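Local atomic coordinates of BspA (BspA_V) (Streptococcus agalactiae serotype III, PDB entry 5DZ8), a protein that is a cell-wall-anchored antigen I/II-family adhesin, represented here by its variable (V) domain, and probably contributes to attachment of the bacterium to other surfaces. Residues M25-K30 / F35-D40; Y79-R84 / I96-L101; F109-A112 / T118-E121; L131-K136 / G142-F147. All blocks are in the same frame, centred on the assembly; numbering follows the deposited sequence.

Contact 1: M25-K30 / F35-D40; sequences MTAKTK and FEFNHD
Ala27 rests its methyl on the ring of Phe37 in a beta hairpin, where strand 25-29 turns back antiparallel against strand 34-42; the two are neighbours in the larger sheet, with strand 4-12 on the outer flank of 25-29. The CG of Phe37 lies beside the backbone N (chi1 -71°), which brings the ring to the Ala27 methyl and the Met25 carbonyl. From CB and CG the chain leads to CD1, 3.8 Å from Ala27 CB; CE1 comes closest to that methyl at 3.6 Å, and CZ still lies within contact of it. The methyl thus sits over one face, displaced toward the rim, as a CH-pi contact, while the carbonyl oxygen of Met25 approaches CE1 at the ring edge and in its plane. Next along the hairpin, Lys28 and Glu36 form a hydrogen-bonded pair. Glu36 N donates to Lys28 O at 3.0 Å; the return bond, from Lys28 N to Glu36 O, is weak. Thr29 and Phe35, the adjoining non-hydrogen-bonded pair, touch through Thr29 CG2 and Phe35 CB at 3.9 Å, and the Phe35 ring continues inward to Val76, Leu78 and Phe147. Pairing fails beyond Ala27, where a water bridges the strands, donating to Thr26 O and accepting from Asn38 N. Farther on, the selenium of the poorly ordered selenomethionine Met25 packs against Asn38 O. Glu36 OE2 also makes a salt bridge to Lys52, and Asn38 ND2 donates to the anti lone pair of Glu36 OE2 at 2.8 Å, nearly straight at 170°.

Contact 2: Y79-R84 / I96-L101; sequences YKYEYR and IVFRVL
The aromatic interior between the two antiparallel sheets is bridged here by Tyr81 and Phe98, whose rings stack face to face. Their planes are only 8° apart and the centroids lie 4.0 Å from each other, with so little offset that each ring has an atom of the other over its centre: Phe98 CD2 above Tyr81, and Tyr81 CE1 above Phe98. The two side chains come from facing strands and cross obliquely, the far end of Tyr81 lying over the base of the Phe98 ring. Tyr81 CZ lies 3.7 Å from Phe98 CG, whereas Tyr81 CD1, near the base of its ring, lies 3.7 Å from Phe98 CE2. Tyr81 OH passes just beyond, 3.7 Å from Phe98 CD1. In both residues CG stands opposite the backbone N (chi1 -178° in Tyr81, -173° in Phe98), a shared setting that carries each ring into the gap between strands whose nearest CA atoms, those of Tyr81 and Phe98, are 9.3 Å apart. This is the packing of a beta sandwich: strand 69-85 belongs to the six-stranded sheet, strand 94-101 is, within the chain, the middle strand of the three-stranded one, and the contact between them is made by side chains alone. Phe109 and His39 each touch both rings, and Ile149 packs on Phe98, so the pair lies within a larger buried cluster. On the outer surface of the smaller sheet, Val97 CG1 lies over the centre of the Arg99 guanidinium, 3.8 Å above its plane, while Arg99 NE forms a salt bridge with Glu110.

Contact 3: F109-A112 / T118-E121; sequences FEKA and TFAE
Lys111 lies over the ring of Phe119 and ends on the carboxylate of Glu121. The packing is tight at the ring: Lys111 CE sits 3.8 Å above the plane and over its centre, and Lys111 CG also comes within 3.9 Å of Phe119 CZ. The ammonium NZ remains over the same face, 4.5 Å from the centroid and 7° off the normal, which makes a cation-pi contact in addition to the CH-pi contact of CE. The lysine chain bends at chi2 and runs over the ring, the two side chains passing in opposite directions. Strands 107-113 and 119-135 are, within the chain, outermost strands of the two sheets of the beta sandwich, and these side chains span the gap between them along one side. Segments 109-112 and 119-121 run antiparallel, at 161°, their axes 10.3 Å apart at closest approach. The aliphatic part of Glu121 is packed just as closely, crossing Phe109 at about a right angle: Glu121 CB touches Phe109 CE1 and Glu121 CG touches Phe109 CZ, each at 3.8 Å. Phe109 and Phe119 both reach Tyr81 behind them, and His113 meets the Phe119 ring edge-to-face. The charged ends make the looser side. Both residues are partly exposed, and a single bond joins them across the contact, the hydrogen-bonded salt bridge from Lys111 NZ to Glu121 OE2 at 2.9 Å, which meets the oxygen from well above the carboxylate plane, 46° out of it.

Contact 4: L131-K136 / G142-F147; sequences LKYELK and GNVEVF
Tyr133 pushes its hydroxyl against the two methyls of Val144: Tyr133 OH lies 3.1 Å from Val144 CG1 and 3.4 Å from Val144 CG2. The first of these distances is short for an oxygen beside a methyl and is best read as close packing whose exact spacing is uncertain. The ring carbon CZ of Tyr133 follows at 3.8 Å from Val144 CG2, with the valine lying oblique to the ring. The two side chains come from opposite directions. Leu131, two residues earlier on the same strand, meets Val144 tip to tip, Leu131 CD1 lying 3.8 Å from Val144 CG1. Val144 therefore turns one branch, CG1, to both neighbours and the other to the tyrosine alone. CG1 takes the position opposite the backbone N (chi1 176°), and CG2 that opposite the carbonyl carbon, which lets both methyls face strand 119-135. The contact joins the end of strand 119-135 in the larger sheet to the start of strand 144-167 in the smaller one. Val144, Glu145 and Phe147 also pair in an antiparallel ladder with a strand of the second subunit, so the smaller sheet continues through the dimer; Val144 packs there on Val163 of that subunit. On the other face of strand 119-135, Lys132 NZ makes a 2.9 Å salt bridge with Glu134 OE1. Between Leu131, Tyr133 and Val144, by contrast, the partner on Val144 is a methyl carbon even for the Tyr133 hydroxyl, which implies van der Waals packing without directional bonds between the two segments: Val144 gives that hydroxyl no polar partner.

The four contacts follow in series along the chain and share one two-sheet framework. Contacts 2 and 3 are nearest, their centres about 5 Å apart: Phe98 O and Lys111 N are probably hydrogen-bonded at 2.8 Å, as are Tyr83 O and Phe119 N. Contact 1 packs against contact 2 where His39 CE1 lies 3.2 Å from Tyr81 OH, and against contact 4 where Phe35 CZ lies 4.0 Å from Phe147 CE2. Contacts 3 and 4 both use strand 119-135, yet their centres are about 29 Å apart on opposite sides of the chain's centre. A glycol and an acetate near contact 1 are probably from the crystallisation liquor.

Contact 1: M25-K30 / F35-D40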
# COMPACT_ATOMS: atom_id res chain seq x y z
N MSE A 25 6.59 21.82 1.42
CA MSE A 25 7.28 21.93 2.74
C MSE A 25 8.69 22.40 2.50
O MSE A 25 9.46 21.77 1.76
CB MSE A 25 7.30 20.55 3.33
CG MSE A 25 7.04 20.52 4.83
SE MSE A 25 6.70 18.61 5.13
CE MSE A 25 4.91 18.61 4.27
N THR A 26 9.06 23.53 3.08
CA THR A 26 10.44 23.98 2.95
C THR A 26 11.23 23.35 4.08
O THR A 26 10.74 23.11 5.17
CB THR A 26 10.57 25.50 2.77
OG1 THR A 26 9.82 25.89 1.60
CG2 THR A 26 12.08 25.90 2.56
N ALA A 27 12.41 22.91 3.73
CA ALA A 27 13.27 22.27 4.67
C ALA A 27 14.05 23.38 5.41
O ALA A 27 14.36 24.43 4.86
CB ALA A 27 14.22 21.36 3.95
N LYS A 28 14.38 23.10 6.64
CA LYS A 28 15.42 23.80 7.31
C LYS A 28 16.74 23.46 6.58
O LYS A 28 16.98 22.31 6.31
CB LYS A 28 15.36 23.37 8.78
CG LYS A 28 16.45 23.97 9.63
CD LYS A 28 16.29 23.58 11.09
CE LYS A 28 17.30 24.37 11.92
NZ LYS A 28 17.28 24.12 13.39
N THR A 29 17.52 24.46 6.16
CA THR A 29 18.77 24.28 5.38
C THR A 29 19.85 25.21 5.86
O THR A 29 19.56 26.18 6.54
CB THR A 29 18.67 24.58 3.86
OG1 THR A 29 18.20 25.90 3.65
CG2 THR A 29 17.76 23.60 3.12
N LYS A 30 21.08 24.86 5.52
CA LYS A 30 22.23 25.72 5.62
C LYS A 30 22.81 25.90 4.22
O LYS A 30 22.56 25.13 3.36
CB LYS A 30 23.33 25.15 6.51
CG LYS A 30 22.91 24.94 7.94
CD LYS A 30 24.13 24.53 8.78
CE LYS A 30 23.70 23.56 9.85
NZ LYS A 30 24.72 23.42 10.92
N PHE A 35 20.49 19.78 5.24
CA PHE A 35 19.07 19.95 5.35
C PHE A 35 18.42 18.98 6.28
O PHE A 35 18.93 17.92 6.57
CB PHE A 35 18.40 19.86 3.96
CG PHE A 35 18.40 18.47 3.35
CD1 PHE A 35 17.46 17.54 3.71
CD2 PHE A 35 19.40 18.09 2.41
CE1 PHE A 35 17.47 16.26 3.13
CE2 PHE A 35 19.40 16.83 1.83
CZ PHE A 35 18.44 15.90 2.19
N GLU A 36 17.20 19.34 6.61
CA GLU A 36 16.37 18.57 7.47
C GLU A 36 14.89 18.89 7.17
O GLU A 36 14.42 20.03 7.35
CB GLU A 36 16.72 18.96 8.90
CG GLU A 36 15.75 18.46 9.92
CD GLU A 36 16.08 18.96 11.31
OE1 GLU A 36 17.29 19.12 11.62
OE2 GLU A 36 15.09 19.19 12.08
N PHE A 37 14.19 17.86 6.71
CA PHE A 37 12.72 17.83 6.64
C PHE A 37 12.07 17.30 7.91
O PHE A 37 12.45 16.27 8.39
CB PHE A 37 12.28 16.90 5.50
CG PHE A 37 12.57 17.45 4.15
CD1 PHE A 37 11.77 18.46 3.63
CD2 PHE A 37 13.65 17.01 3.42
CE1 PHE A 37 12.04 18.98 2.38
CE2 PHE A 37 13.90 17.51 2.14
CZ PHE A 37 13.09 18.48 1.62
N ASN A 38 11.05 17.98 8.39
CA ASN A 38 10.24 17.51 9.54
C ASN A 38 8.82 17.30 9.07
O ASN A 38 8.31 18.12 8.40
CB ASN A 38 10.31 18.58 10.63
CG ASN A 38 11.65 18.54 11.36
OD1 ASN A 38 11.90 17.62 12.13
ND2 ASN A 38 12.53 19.49 11.09
N HIS A 39 8.19 16.19 9.38
CA HIS A 39 6.77 16.01 9.10
C HIS A 39 5.94 15.51 10.32
O HIS A 39 6.38 14.65 11.09
CB HIS A 39 6.57 15.12 7.88
CG HIS A 39 6.76 13.65 8.12
ND1 HIS A 39 7.91 12.97 7.74
CD2 HIS A 39 5.93 12.70 8.63
CE1 HIS A 39 7.78 11.69 8.01
NE2 HIS A 39 6.59 11.50 8.56
N ASP A 40 4.74 16.08 10.47
CA ASP A 40 3.73 15.63 11.44
C ASP A 40 2.97 14.44 10.89
O ASP A 40 2.49 14.50 9.77
CB ASP A 40 2.71 16.75 11.69
CG ASP A 40 3.18 17.77 12.69
OD1 ASP A 40 4.41 17.90 12.87
OD2 ASP A 40 2.31 18.43 13.31
O HOH W 1 10.50 20.55 6.48

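Contact 2: Y79-R84 / I96-L101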
# COMPACT_ATOMS: atom_id res chain seq x y z
N TYR A 79 21.31 11.04 5.48
CA TYR A 79 21.91 10.59 6.72
C TYR A 79 20.94 9.72 7.49
O TYR A 79 21.14 8.51 7.58
CB TYR A 79 22.34 11.77 7.58
CG TYR A 79 23.44 12.67 7.01
CD1 TYR A 79 24.40 12.20 6.13
CD2 TYR A 79 23.55 13.99 7.44
CE1 TYR A 79 25.38 13.05 5.63
CE2 TYR A 79 24.55 14.84 6.98
CZ TYR A 79 25.45 14.37 6.07
OH TYR A 79 26.40 15.23 5.64
N LYS A 80 19.87 10.31 8.01
CA LYS A 80 19.01 9.56 8.91
C LYS A 80 17.54 9.80 8.65
O LYS A 80 17.13 10.87 8.23
CB LYS A 80 19.32 9.94 10.37
CG LYS A 80 20.66 9.42 10.85
CD LYS A 80 20.86 9.57 12.37
CE LYS A 80 22.31 9.33 12.81
NZ LYS A 80 22.89 8.06 12.22
N TYR A 81 16.76 8.79 8.97
CA TYR A 81 15.35 8.93 9.16
C TYR A 81 14.95 8.54 10.56
O TYR A 81 15.11 7.38 10.95
CB TYR A 81 14.55 8.10 8.15
CG TYR A 81 13.04 8.29 8.31
CD1 TYR A 81 12.44 9.51 8.00
CD2 TYR A 81 12.24 7.27 8.82
CE1 TYR A 81 11.07 9.70 8.17
CE2 TYR A 81 10.87 7.45 9.01
CZ TYR A 81 10.29 8.65 8.68
OH TYR A 81 8.95 8.83 8.87
N GLU A 82 14.39 9.50 11.28
CA GLU A 82 13.93 9.34 12.61
C GLU A 82 12.42 9.61 12.76
O GLU A 82 11.86 10.51 12.08
CB GLU A 82 14.66 10.32 13.53
CG GLU A 82 16.15 10.08 13.64
CD GLU A 82 16.92 11.31 14.10
OE1 GLU A 82 16.38 12.11 14.88
OE2 GLU A 82 18.09 11.48 13.67
N TYR A 83 11.82 8.85 13.69
CA TYR A 83 10.45 8.93 14.00
C TYR A 83 10.27 8.89 15.48
O TYR A 83 10.69 7.94 16.12
CB TYR A 83 9.66 7.82 13.33
CG TYR A 83 8.16 7.92 13.63
CD1 TYR A 83 7.33 8.81 12.96
CD2 TYR A 83 7.59 7.16 14.63
CE1 TYR A 83 5.97 8.88 13.25
CE2 TYR A 83 6.24 7.25 14.96
CZ TYR A 83 5.42 8.09 14.26
OH TYR A 83 4.08 8.13 14.59
N ARG A 84 9.60 9.92 15.99
CA ARG A 84 9.31 10.11 17.40
C ARG A 84 7.81 9.93 17.60
O ARG A 84 7.01 10.80 17.24
CB ARG A 84 9.71 11.54 17.86
N ILE A 96 2.12 2.44 8.42
CA ILE A 96 2.80 3.50 7.72
C ILE A 96 3.95 2.89 6.97
O ILE A 96 4.61 1.99 7.45
CB ILE A 96 3.29 4.54 8.71
CG1 ILE A 96 2.10 5.07 9.51
CG2 ILE A 96 4.00 5.69 7.99
CD1 ILE A 96 2.46 5.58 10.90
N VAL A 97 4.17 3.37 5.76
CA VAL A 97 5.36 3.01 5.02
C VAL A 97 6.05 4.30 4.56
O VAL A 97 5.45 5.12 3.91
CB VAL A 97 5.05 2.13 3.80
CG1 VAL A 97 6.36 1.68 3.15
CG2 VAL A 97 4.25 0.91 4.24
N PHE A 98 7.32 4.44 4.89
CA PHE A 98 8.12 5.54 4.45
C PHE A 98 9.17 5.00 3.49
O PHE A 98 9.84 4.00 3.81
CB PHE A 98 8.78 6.25 5.64
CG PHE A 98 9.51 7.51 5.24
CD1 PHE A 98 8.83 8.71 5.14
CD2 PHE A 98 10.84 7.48 4.93
CE1 PHE A 98 9.48 9.88 4.76
CE2 PHE A 98 11.50 8.62 4.54
CZ PHE A 98 10.82 9.83 4.43
N ARG A 99 9.29 5.64 2.33
CA ARG A 99 10.29 5.26 1.35
C ARG A 99 11.02 6.47 0.80
O ARG A 99 10.44 7.51 0.62
CB ARG A 99 9.74 4.53 0.13
CG ARG A 99 8.96 3.27 0.36
CD ARG A 99 8.77 2.52 -0.98
NE ARG A 99 7.73 1.50 -0.82
CZ ARG A 99 6.42 1.74 -0.73
NH1 ARG A 99 5.93 2.96 -0.83
NH2 ARG A 99 5.58 0.74 -0.53
N VAL A 100 12.27 6.25 0.46
CA VAL A 100 13.05 7.19 -0.31
C VAL A 100 13.48 6.46 -1.56
O VAL A 100 13.86 5.29 -1.53
CB VAL A 100 14.31 7.66 0.47
CG1 VAL A 100 15.12 8.62 -0.32
CG2 VAL A 100 13.90 8.25 1.80
N LEU A 101 13.39 7.16 -2.67
CA LEU A 101 13.79 6.60 -3.95
C LEU A 101 14.61 7.60 -4.70
O LEU A 101 14.52 8.80 -4.44
CB LEU A 101 12.57 6.22 -4.81
CG LEU A 101 11.41 5.47 -4.18
CD1 LEU A 101 10.47 6.45 -3.51
CD2 LEU A 101 10.61 4.72 -5.22

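Contact 3: F109-A112 / T118-E121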
# COMPACT_ATOMS: atom_id res chain seq x y z
N PHE A 109 15.39 3.15 0.44
CA PHE A 109 15.14 2.94 1.85
C PHE A 109 13.65 2.73 1.95
O PHE A 109 12.85 3.38 1.25
CB PHE A 109 15.60 4.19 2.68
CG PHE A 109 15.16 4.17 4.11
CD1 PHE A 109 15.79 3.32 5.04
CD2 PHE A 109 14.08 4.98 4.54
CE1 PHE A 109 15.38 3.31 6.37
CE2 PHE A 109 13.66 4.95 5.87
CZ PHE A 109 14.30 4.11 6.79
N GLU A 110 13.28 1.83 2.82
CA GLU A 110 11.90 1.51 3.08
C GLU A 110 11.74 1.13 4.53
O GLU A 110 12.49 0.35 5.05
CB GLU A 110 11.43 0.36 2.21
CG GLU A 110 9.95 0.12 2.38
CD GLU A 110 9.34 -0.79 1.31
OE1 GLU A 110 9.69 -0.71 0.09
OE2 GLU A 110 8.50 -1.58 1.72
N LYS A 111 10.72 1.67 5.17
CA LYS A 111 10.45 1.36 6.54
C LYS A 111 8.95 1.35 6.77
O LYS A 111 8.26 2.38 6.62
CB LYS A 111 11.08 2.42 7.41
CG LYS A 111 10.82 2.27 8.89
CD LYS A 111 11.62 1.13 9.51
CE LYS A 111 11.25 1.08 10.99
NZ LYS A 111 12.17 0.21 11.71
N ALA A 112 8.47 0.17 7.15
CA ALA A 112 7.09 -0.06 7.43
C ALA A 112 6.97 -0.12 8.95
O ALA A 112 7.79 -0.74 9.60
CB ALA A 112 6.67 -1.36 6.80
N THR A 118 9.17 4.85 18.82
CA THR A 118 10.19 5.76 18.40
C THR A 118 11.36 4.99 17.81
O THR A 118 11.64 3.93 18.24
CB THR A 118 10.57 6.62 19.56
OG1 THR A 118 9.42 7.41 19.86
CG2 THR A 118 11.78 7.56 19.24
N PHE A 119 11.99 5.51 16.75
CA PHE A 119 13.21 4.86 16.24
C PHE A 119 14.04 5.82 15.43
O PHE A 119 13.60 6.93 15.06
CB PHE A 119 12.87 3.64 15.38
CG PHE A 119 12.07 3.99 14.14
CD1 PHE A 119 12.69 4.55 13.00
CD2 PHE A 119 10.67 3.89 14.15
CE1 PHE A 119 11.93 4.89 11.88
CE2 PHE A 119 9.93 4.26 13.05
CZ PHE A 119 10.56 4.74 11.91
N ALA A 120 15.25 5.35 15.10
CA ALA A 120 16.12 6.03 14.17
C ALA A 120 16.84 5.05 13.28
O ALA A 120 17.46 4.11 13.76
CB ALA A 120 17.13 6.88 14.93
N GLU A 121 16.77 5.27 11.98
CA GLU A 121 17.45 4.44 11.02
C GLU A 121 18.50 5.28 10.34
O GLU A 121 18.25 6.44 9.95
CB GLU A 121 16.49 4.03 9.92
CG GLU A 121 15.26 3.29 10.39
CD GLU A 121 15.59 1.94 11.03
OE1 GLU A 121 16.63 1.36 10.67
OE2 GLU A 121 14.82 1.47 11.90

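Contact 4: L131-K136 / G142-F147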
# COMPACT_ATOMS: atom_id res chain seq x y z
N LEU A 131 25.01 17.51 -11.79
CA LEU A 131 24.23 18.49 -12.50
C LEU A 131 25.02 19.77 -12.44
O LEU A 131 25.85 19.96 -11.54
CB LEU A 131 22.88 18.65 -11.86
CG LEU A 131 22.06 17.38 -11.68
CD1 LEU A 131 20.97 17.68 -10.68
CD2 LEU A 131 21.44 16.90 -12.99
N LYS A 132 24.80 20.61 -13.44
CA LYS A 132 25.48 21.91 -13.55
C LYS A 132 24.47 22.94 -14.05
O LYS A 132 23.74 22.68 -15.01
CB LYS A 132 26.66 21.79 -14.49
CG LYS A 132 27.34 23.10 -14.84
CD LYS A 132 28.73 22.86 -15.43
CE LYS A 132 28.75 22.76 -16.94
NZ LYS A 132 29.27 24.01 -17.64
N TYR A 133 24.36 24.07 -13.35
CA TYR A 133 23.48 25.18 -13.80
C TYR A 133 24.30 26.43 -13.93
O TYR A 133 24.91 26.91 -12.98
CB TYR A 133 22.33 25.40 -12.89
CG TYR A 133 21.54 24.14 -12.78
CD1 TYR A 133 20.52 23.85 -13.67
CD2 TYR A 133 21.85 23.22 -11.78
CE1 TYR A 133 19.83 22.67 -13.56
CE2 TYR A 133 21.17 22.04 -11.67
CZ TYR A 133 20.19 21.75 -12.56
OH TYR A 133 19.55 20.53 -12.39
N GLU A 134 24.31 26.92 -15.15
CA GLU A 134 25.01 28.10 -15.54
C GLU A 134 23.98 29.18 -15.24
O GLU A 134 22.89 29.16 -15.79
CB GLU A 134 25.32 27.99 -17.03
CG GLU A 134 26.66 28.48 -17.46
CD GLU A 134 27.82 27.74 -16.83
OE1 GLU A 134 28.19 26.68 -17.39
OE2 GLU A 134 28.37 28.25 -15.80
N LEU A 135 24.29 30.07 -14.31
CA LEU A 135 23.30 31.02 -13.79
C LEU A 135 23.74 32.48 -13.96
O LEU A 135 24.62 32.96 -13.28
CB LEU A 135 23.02 30.75 -12.34
CG LEU A 135 21.87 29.85 -11.88
CD1 LEU A 135 20.98 29.16 -12.91
CD2 LEU A 135 22.45 28.91 -10.85
N LYS A 136 23.08 33.13 -14.89
CA LYS A 136 23.17 34.53 -15.10
C LYS A 136 22.58 35.29 -13.89
O LYS A 136 21.77 34.75 -13.12
CB LYS A 136 22.35 34.91 -16.37
CG LYS A 136 23.16 35.42 -17.55
CD LYS A 136 23.90 34.33 -18.23
CE LYS A 136 24.36 34.76 -19.62
NZ LYS A 136 25.20 35.94 -19.50
N GLY A 142 15.32 26.76 -11.07
CA GLY A 142 14.00 26.22 -10.85
C GLY A 142 14.11 24.93 -10.06
O GLY A 142 15.19 24.55 -9.58
N ASN A 143 12.99 24.25 -9.93
CA ASN A 143 12.89 23.05 -9.10
C ASN A 143 13.45 21.82 -9.78
O ASN A 143 13.02 21.44 -10.85
CB ASN A 143 11.44 22.83 -8.71
CG ASN A 143 10.93 23.97 -7.88
OD1 ASN A 143 11.68 24.62 -7.15
ND2 ASN A 143 9.69 24.26 -8.03
N VAL A 144 14.48 21.26 -9.15
CA VAL A 144 15.24 20.13 -9.70
C VAL A 144 15.09 18.96 -8.74
O VAL A 144 15.53 19.03 -7.60
CB VAL A 144 16.70 20.54 -9.82
CG1 VAL A 144 17.57 19.39 -10.29
CG2 VAL A 144 16.84 21.72 -10.76
N GLU A 145 14.32 17.95 -9.14
CA GLU A 145 14.16 16.71 -8.36
C GLU A 145 15.49 16.05 -8.08
O GLU A 145 16.30 15.84 -9.00
CB GLU A 145 13.31 15.73 -9.11
CG GLU A 145 13.00 14.44 -8.39
CD GLU A 145 12.06 13.56 -9.20
OE1 GLU A 145 12.31 13.39 -10.42
OE2 GLU A 145 11.07 13.06 -8.63
N VAL A 146 15.76 15.76 -6.82
CA VAL A 146 17.01 15.04 -6.47
C VAL A 146 16.72 13.70 -5.83
O VAL A 146 17.61 12.86 -5.81
CB VAL A 146 17.98 15.92 -5.63
CG1 VAL A 146 18.38 17.16 -6.44
CG2 VAL A 146 17.31 16.42 -4.34
N PHE A 147 15.53 13.51 -5.26
CA PHE A 147 15.07 12.18 -4.87
C PHE A 147 13.60 12.20 -4.68
O PHE A 147 12.99 13.26 -4.78
CB PHE A 147 15.81 11.64 -3.63
CG PHE A 147 15.71 12.51 -2.38
CD1 PHE A 147 14.66 12.38 -1.52
CD2 PHE A 147 16.71 13.37 -2.04
CE1 PHE A 147 14.60 13.12 -0.37
CE2 PHE A 147 16.66 14.15 -0.91
CZ PHE A 147 15.58 14.05 -0.08